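PDB 4XEA: peptidase M16 domain protein from Alicyclobacillus acidocaldarius subsp. acidocaldarius DSM 446, which probably hydrolyses peptide bonds as a metal-dependent peptidase of the M16 (insulinase-like) family, and binds a nickel ion. Local coordinates for residues Ile133-Arg146 with Arg163-Ala175. Sequence-based numbering, arbitrary orientation.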
loop_
_atom_site.group_PDB
_atom_site.type_symbol
_atom_site.label_atom_id
_atom_site.label_comp_id
_atom_site.label_asym_id
_atom_site.label_seq_id
_atom_site.Cartn_x
_atom_site.Cartn_y
_atom_site.Cartn_z
ATOM N N ILE A 133 -4.857 -12.265 22.964
ATOM C CA ILE A 133 -5.733 -12.499 21.827
ATOM C C ILE A 133 -7.164 -12.046 22.132
ATOM O O ILE A 133 -7.803 -11.453 21.270
ATOM C CB ILE A 133 -5.687 -13.960 21.350
ATOM C CG1 ILE A 133 -4.268 -14.306 20.881
ATOM C CG2 ILE A 133 -6.644 -14.170 20.198
ATOM C CD1 ILE A 133 -4.054 -15.784 20.684
ATOM N N ALA A 134 -7.641 -12.257 23.364
ATOM C CA ALA A 134 -8.985 -11.797 23.736
ATOM C C ALA A 134 -9.113 -10.295 23.534
ATOM O O ALA A 134 -10.131 -9.810 23.049
ATOM C CB ALA A 134 -9.310 -12.164 25.158
ATOM N N GLN A 135 -8.066 -9.568 23.895
ATOM C CA GLN A 135 -8.042 -8.113 23.765
ATOM C C GLN A 135 -8.089 -7.675 22.311
ATOM O O GLN A 135 -8.847 -6.776 21.950
ATOM C CB GLN A 135 -6.782 -7.545 24.426
ATOM C CG GLN A 135 -6.905 -7.423 25.921
ATOM C CD GLN A 135 -7.814 -6.286 26.325
ATOM O OE1 GLN A 135 -8.448 -5.648 25.478
ATOM N NE2 GLN A 135 -7.876 -6.011 27.624
ATOM N N GLU A 136 -7.241 -8.300 21.500
ATOM C CA GLU A 136 -7.220 -8.099 20.051
ATOM C C GLU A 136 -8.610 -8.343 19.437
ATOM O O GLU A 136 -9.052 -7.576 18.577
ATOM C CB GLU A 136 -6.168 -9.028 19.425
ATOM C CG GLU A 136 -6.014 -8.941 17.895
ATOM C CD GLU A 136 -5.919 -10.319 17.235
ATOM O OE1 GLU A 136 -6.703 -10.560 16.279
ATOM O OE2 GLU A 136 -5.075 -11.148 17.669
ATOM N N ILE A 137 -9.295 -9.396 19.888
ATOM C CA ILE A 137 -10.666 -9.693 19.453
ATOM C C ILE A 137 -11.645 -8.564 19.824
ATOM O O ILE A 137 -12.449 -8.171 18.996
ATOM C CB ILE A 137 -11.177 -11.033 20.032
ATOM C CG1 ILE A 137 -10.424 -12.214 19.400
ATOM C CG2 ILE A 137 -12.665 -11.206 19.775
ATOM C CD1 ILE A 137 -10.662 -13.536 20.103
ATOM N N HIS A 138 -11.579 -8.051 21.050
ATOM C CA HIS A 138 -12.445 -6.915 21.472
ATOM C C HIS A 138 -12.248 -5.661 20.623
ATOM O O HIS A 138 -13.216 -5.023 20.214
ATOM C CB HIS A 138 -12.217 -6.552 22.948
ATOM C CG HIS A 138 -12.850 -7.510 23.910
ATOM N ND1 HIS A 138 -14.217 -7.662 24.020
ATOM C CD2 HIS A 138 -12.305 -8.363 24.812
ATOM C CE1 HIS A 138 -14.485 -8.571 24.944
ATOM N NE2 HIS A 138 -13.342 -9.009 25.440
HETATM N N MSE A 139 -10.986 -5.329 20.372
HETATM C CA MSE A 139 -10.611 -4.161 19.573
HETATM C C MSE A 139 -11.177 -4.275 18.161
HETATM O O MSE A 139 -11.798 -3.345 17.650
HETATM C CB MSE A 139 -9.079 -4.036 19.499
HETATM C CG MSE A 139 -8.544 -2.640 19.709
HETATM SE SE MSE A 139 -8.755 -1.994 21.549
HETATM C CE MSE A 139 -8.189 -3.627 22.486
ATOM N N VAL A 140 -10.964 -5.434 17.546
ATOM C CA VAL A 140 -11.417 -5.697 16.182
ATOM C C VAL A 140 -12.955 -5.753 16.047
ATOM O O VAL A 140 -13.480 -5.589 14.945
ATOM C CB VAL A 140 -10.736 -6.995 15.640
ATOM C CG1 VAL A 140 -11.361 -7.463 14.339
ATOM C CG2 VAL A 140 -9.212 -6.761 15.497
ATOM N N ASN A 141 -13.683 -5.985 17.145
ATOM C CA ASN A 141 -15.165 -5.944 17.104
ATOM C C ASN A 141 -15.662 -4.495 17.113
ATOM O O ASN A 141 -16.830 -4.242 16.814
ATOM C CB ASN A 141 -15.814 -6.679 18.295
ATOM C CG ASN A 141 -15.562 -8.191 18.301
ATOM O OD1 ASN A 141 -15.285 -8.801 17.274
ATOM N ND2 ASN A 141 -15.665 -8.795 19.480
ATOM N N ASP A 142 -14.785 -3.564 17.490
ATOM C CA ASP A 142 -15.082 -2.133 17.446
ATOM C C ASP A 142 -14.628 -1.436 16.160
ATOM O O ASP A 142 -14.894 -0.246 15.989
ATOM C CB ASP A 142 -14.435 -1.417 18.638
ATOM C CG ASP A 142 -15.150 -1.686 19.947
ATOM O OD1 ASP A 142 -16.185 -2.392 19.934
ATOM O OD2 ASP A 142 -14.669 -1.178 20.992
ATOM N N HIS A 143 -13.935 -2.150 15.275
ATOM C CA HIS A 143 -13.515 -1.578 13.999
ATOM C C HIS A 143 -14.670 -1.658 13.005
ATOM O O HIS A 143 -15.097 -2.747 12.645
ATOM C CB HIS A 143 -12.293 -2.305 13.423
ATOM C CG HIS A 143 -11.647 -1.571 12.286
ATOM N ND1 HIS A 143 -10.847 -0.461 12.475
ATOM C CD2 HIS A 143 -11.696 -1.773 10.946
ATOM C CE1 HIS A 143 -10.426 -0.014 11.303
ATOM N NE2 HIS A 143 -10.929 -0.790 10.359
ATOM N N PRO A 144 -15.169 -0.511 12.537
ATOM C CA PRO A 144 -16.364 -0.537 11.665
ATOM C C PRO A 144 -16.247 -1.367 10.381
ATOM O O PRO A 144 -17.198 -2.061 9.994
ATOM C CB PRO A 144 -16.559 0.935 11.309
ATOM C CG PRO A 144 -15.892 1.694 12.402
ATOM C CD PRO A 144 -14.741 0.863 12.856
ATOM N N ASP A 145 -15.099 -1.293 9.710
ATOM C CA ASP A 145 -14.924 -2.040 8.461
ATOM C C ASP A 145 -15.019 -3.527 8.728
ATOM O O ASP A 145 -15.736 -4.248 8.023
ATOM C CB ASP A 145 -13.590 -1.731 7.790
ATOM C CG ASP A 145 -13.436 -0.270 7.458
ATOM O OD1 ASP A 145 -14.471 0.420 7.383
ATOM O OD2 ASP A 145 -12.289 0.190 7.275
ATOM N N ARG A 146 -14.303 -3.976 9.756
ATOM C CA ARG A 146 -14.277 -5.389 10.094
ATOM C C ARG A 146 -15.675 -5.844 10.543
ATOM O O ARG A 146 -16.133 -6.927 10.180
ATOM C CB ARG A 146 -13.221 -5.693 11.165
ATOM C CG ARG A 146 -12.828 -7.198 11.195
ATOM C CD ARG A 146 -11.730 -7.508 10.163
ATOM N NE ARG A 146 -11.675 -8.933 9.828
ATOM C CZ ARG A 146 -11.039 -9.453 8.765
ATOM N NH1 ARG A 146 -10.383 -8.672 7.904
ATOM N NH2 ARG A 146 -11.051 -10.768 8.560
ATOM N N ARG A 163 -17.744 -18.042 9.064
ATOM C CA ARG A 163 -18.595 -17.060 9.728
ATOM C C ARG A 163 -18.048 -16.542 11.053
ATOM O O ARG A 163 -18.580 -15.575 11.600
ATOM C CB ARG A 163 -20.002 -17.607 9.910
ATOM C CG ARG A 163 -20.194 -18.657 10.940
ATOM C CD ARG A 163 -21.589 -19.282 10.824
ATOM N NE ARG A 163 -22.662 -18.254 10.923
ATOM C CZ ARG A 163 -23.078 -17.650 12.047
ATOM N NH1 ARG A 163 -22.551 -17.921 13.244
ATOM N NH2 ARG A 163 -24.014 -16.723 11.967
ATOM N N ILE A 164 -17.010 -17.207 11.564
ATOM C CA ILE A 164 -16.261 -16.779 12.739
ATOM C C ILE A 164 -14.978 -16.084 12.303
ATOM O O ILE A 164 -14.276 -16.553 11.402
ATOM C CB ILE A 164 -15.909 -17.985 13.613
ATOM C CG1 ILE A 164 -17.199 -18.763 13.908
ATOM C CG2 ILE A 164 -15.277 -17.540 14.959
ATOM C CD1 ILE A 164 -18.223 -17.975 14.709
ATOM N N ASP A 165 -14.640 -14.979 12.957
ATOM C CA ASP A 165 -13.446 -14.241 12.560
ATOM C C ASP A 165 -12.168 -15.072 12.827
ATOM O O ASP A 165 -12.151 -15.987 13.631
ATOM C CB ASP A 165 -13.368 -12.863 13.237
ATOM C CG ASP A 165 -12.479 -11.862 12.438
ATOM O OD1 ASP A 165 -11.964 -12.182 11.299
ATOM O OD2 ASP A 165 -12.287 -10.776 12.962
ATOM N N ILE A 166 -11.115 -14.720 12.127
ATOM C CA ILE A 166 -9.871 -15.478 12.106
ATOM C C ILE A 166 -9.285 -15.790 13.479
ATOM O O ILE A 166 -8.802 -16.908 13.692
ATOM C CB ILE A 166 -8.858 -14.831 11.127
ATOM C CG1 ILE A 166 -9.367 -15.050 9.663
ATOM C CG2 ILE A 166 -7.434 -15.399 11.327
ATOM C CD1 ILE A 166 -8.789 -14.053 8.681
ATOM N N ALA A 167 -9.371 -14.833 14.416
ATOM C CA ALA A 167 -8.879 -15.009 15.780
ATOM C C ALA A 167 -9.780 -15.866 16.692
ATOM O O ALA A 167 -9.378 -16.245 17.787
ATOM C CB ALA A 167 -8.615 -13.619 16.429
ATOM N N GLY A 168 -10.976 -16.189 16.237
ATOM C CA GLY A 168 -11.948 -16.932 17.039
ATOM C C GLY A 168 -12.794 -15.982 17.849
ATOM O O GLY A 168 -12.895 -14.804 17.506
ATOM N N THR A 169 -13.388 -16.479 18.935
ATOM C CA THR A 169 -14.083 -15.619 19.920
ATOM C C THR A 169 -13.320 -15.604 21.250
ATOM O O THR A 169 -12.372 -16.362 21.445
ATOM C CB THR A 169 -15.548 -16.091 20.166
ATOM O OG1 THR A 169 -15.544 -17.412 20.726
ATOM C CG2 THR A 169 -16.353 -16.126 18.864
ATOM N N VAL A 170 -13.734 -14.735 22.168
ATOM C CA VAL A 170 -13.215 -14.764 23.524
ATOM C C VAL A 170 -13.436 -16.151 24.162
ATOM O O VAL A 170 -12.502 -16.755 24.687
ATOM C CB VAL A 170 -13.864 -13.625 24.388
ATOM C CG1 VAL A 170 -13.396 -13.684 25.854
ATOM C CG2 VAL A 170 -13.564 -12.263 23.770
ATOM N N GLU A 171 -14.660 -16.659 24.069
ATOM C CA GLU A 171 -15.042 -17.970 24.628
ATOM C C GLU A 171 -14.212 -19.139 24.051
ATOM O O GLU A 171 -13.693 -19.995 24.777
ATOM C CB GLU A 171 -16.524 -18.250 24.336
ATOM C CG GLU A 171 -17.487 -17.057 24.592
ATOM C CD GLU A 171 -17.651 -16.109 23.372
ATOM O OE1 GLU A 171 -18.567 -16.337 22.545
ATOM O OE2 GLU A 171 -16.864 -15.134 23.237
ATOM N N SER A 172 -14.080 -19.173 22.737
ATOM C CA SER A 172 -13.393 -20.288 22.110
ATOM C C SER A 172 -11.901 -20.209 22.406
ATOM O O SER A 172 -11.270 -21.209 22.714
ATOM C CB SER A 172 -13.688 -20.321 20.606
ATOM O OG SER A 172 -12.904 -19.386 19.876
ATOM N N VAL A 173 -11.340 -19.009 22.339
ATOM C CA VAL A 173 -9.917 -18.830 22.611
ATOM C C VAL A 173 -9.618 -19.277 24.056
ATOM O O VAL A 173 -8.641 -19.982 24.320
ATOM C CB VAL A 173 -9.468 -17.385 22.351
ATOM C CG1 VAL A 173 -8.161 -17.083 23.078
ATOM C CG2 VAL A 173 -9.318 -17.138 20.862
ATOM N N ARG A 174 -10.514 -18.920 24.963
ATOM C CA ARG A 174 -10.395 -19.320 26.357
ATOM C C ARG A 174 -10.447 -20.840 26.564
ATOM O O ARG A 174 -9.826 -21.347 27.505
ATOM C CB ARG A 174 -11.470 -18.594 27.189
ATOM C CG ARG A 174 -12.095 -19.386 28.342
ATOM C CD ARG A 174 -11.562 -18.985 29.715
ATOM N NE ARG A 174 -10.516 -19.881 30.235
ATOM C CZ ARG A 174 -9.294 -19.506 30.634
ATOM N NH1 ARG A 174 -8.452 -20.425 31.099
ATOM N NH2 ARG A 174 -8.894 -18.233 30.572
ATOM N N ALA A 175 -11.156 -21.576 25.706
ATOM C CA ALA A 175 -11.230 -23.035 25.878
ATOM C C ALA A 175 -10.035 -23.767 25.248
ATOM O O ALA A 175 -9.841 -24.954 25.500
ATOM C CB ALA A 175 -12.544 -23.591 25.332
#
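Arg-146 and Asp-165 form a salt bridge, NH2 donating to OD1 on its syn side at 3.2 Å (N-H...O angle 152°). The guanidinium and carboxylate planes are 16° apart, but NH2 makes the one bond, somewhat out of the carboxylate plane; Arg-146 NE lies 3.6 Å from Asp-165 OD1. The arginine chain, bent at chi2, runs on toward Asp-165, whose OD1 also takes a weak bond from Ile-166 N. With an alanine in place of Arg-146, the carboxylate of Asp-165 is likely to lose its charged partner and Ile-166 CD1 its cover. Asp-165 opens a type I turn closed by Gly-168, and Ala-167 within it sets CB 3.6 Å from OE1 of Glu-136, which completes the nickel site with His-61 and His-65 of the inverted zinc-binding motif HxxEH, as in M16 peptidases. Thr-169 and Ser-172 form a capping box, Ser-172 N donating to Thr-169 OG1 (3.0 Å) and Thr-169 N to Ser-172 OG (3.1 Å), that starts helix 170-175, nearly antiparallel to helix 133-141 (168°). Ile-137 fills the junction: CG1 lies against Ala-167 CB and CD1 reaches Val-173 CG2 at 3.9 Å, where Ile-133 CG2 also packs. Val-170 CG2 approaches His-138 NE2 obliquely at 3.7 Å.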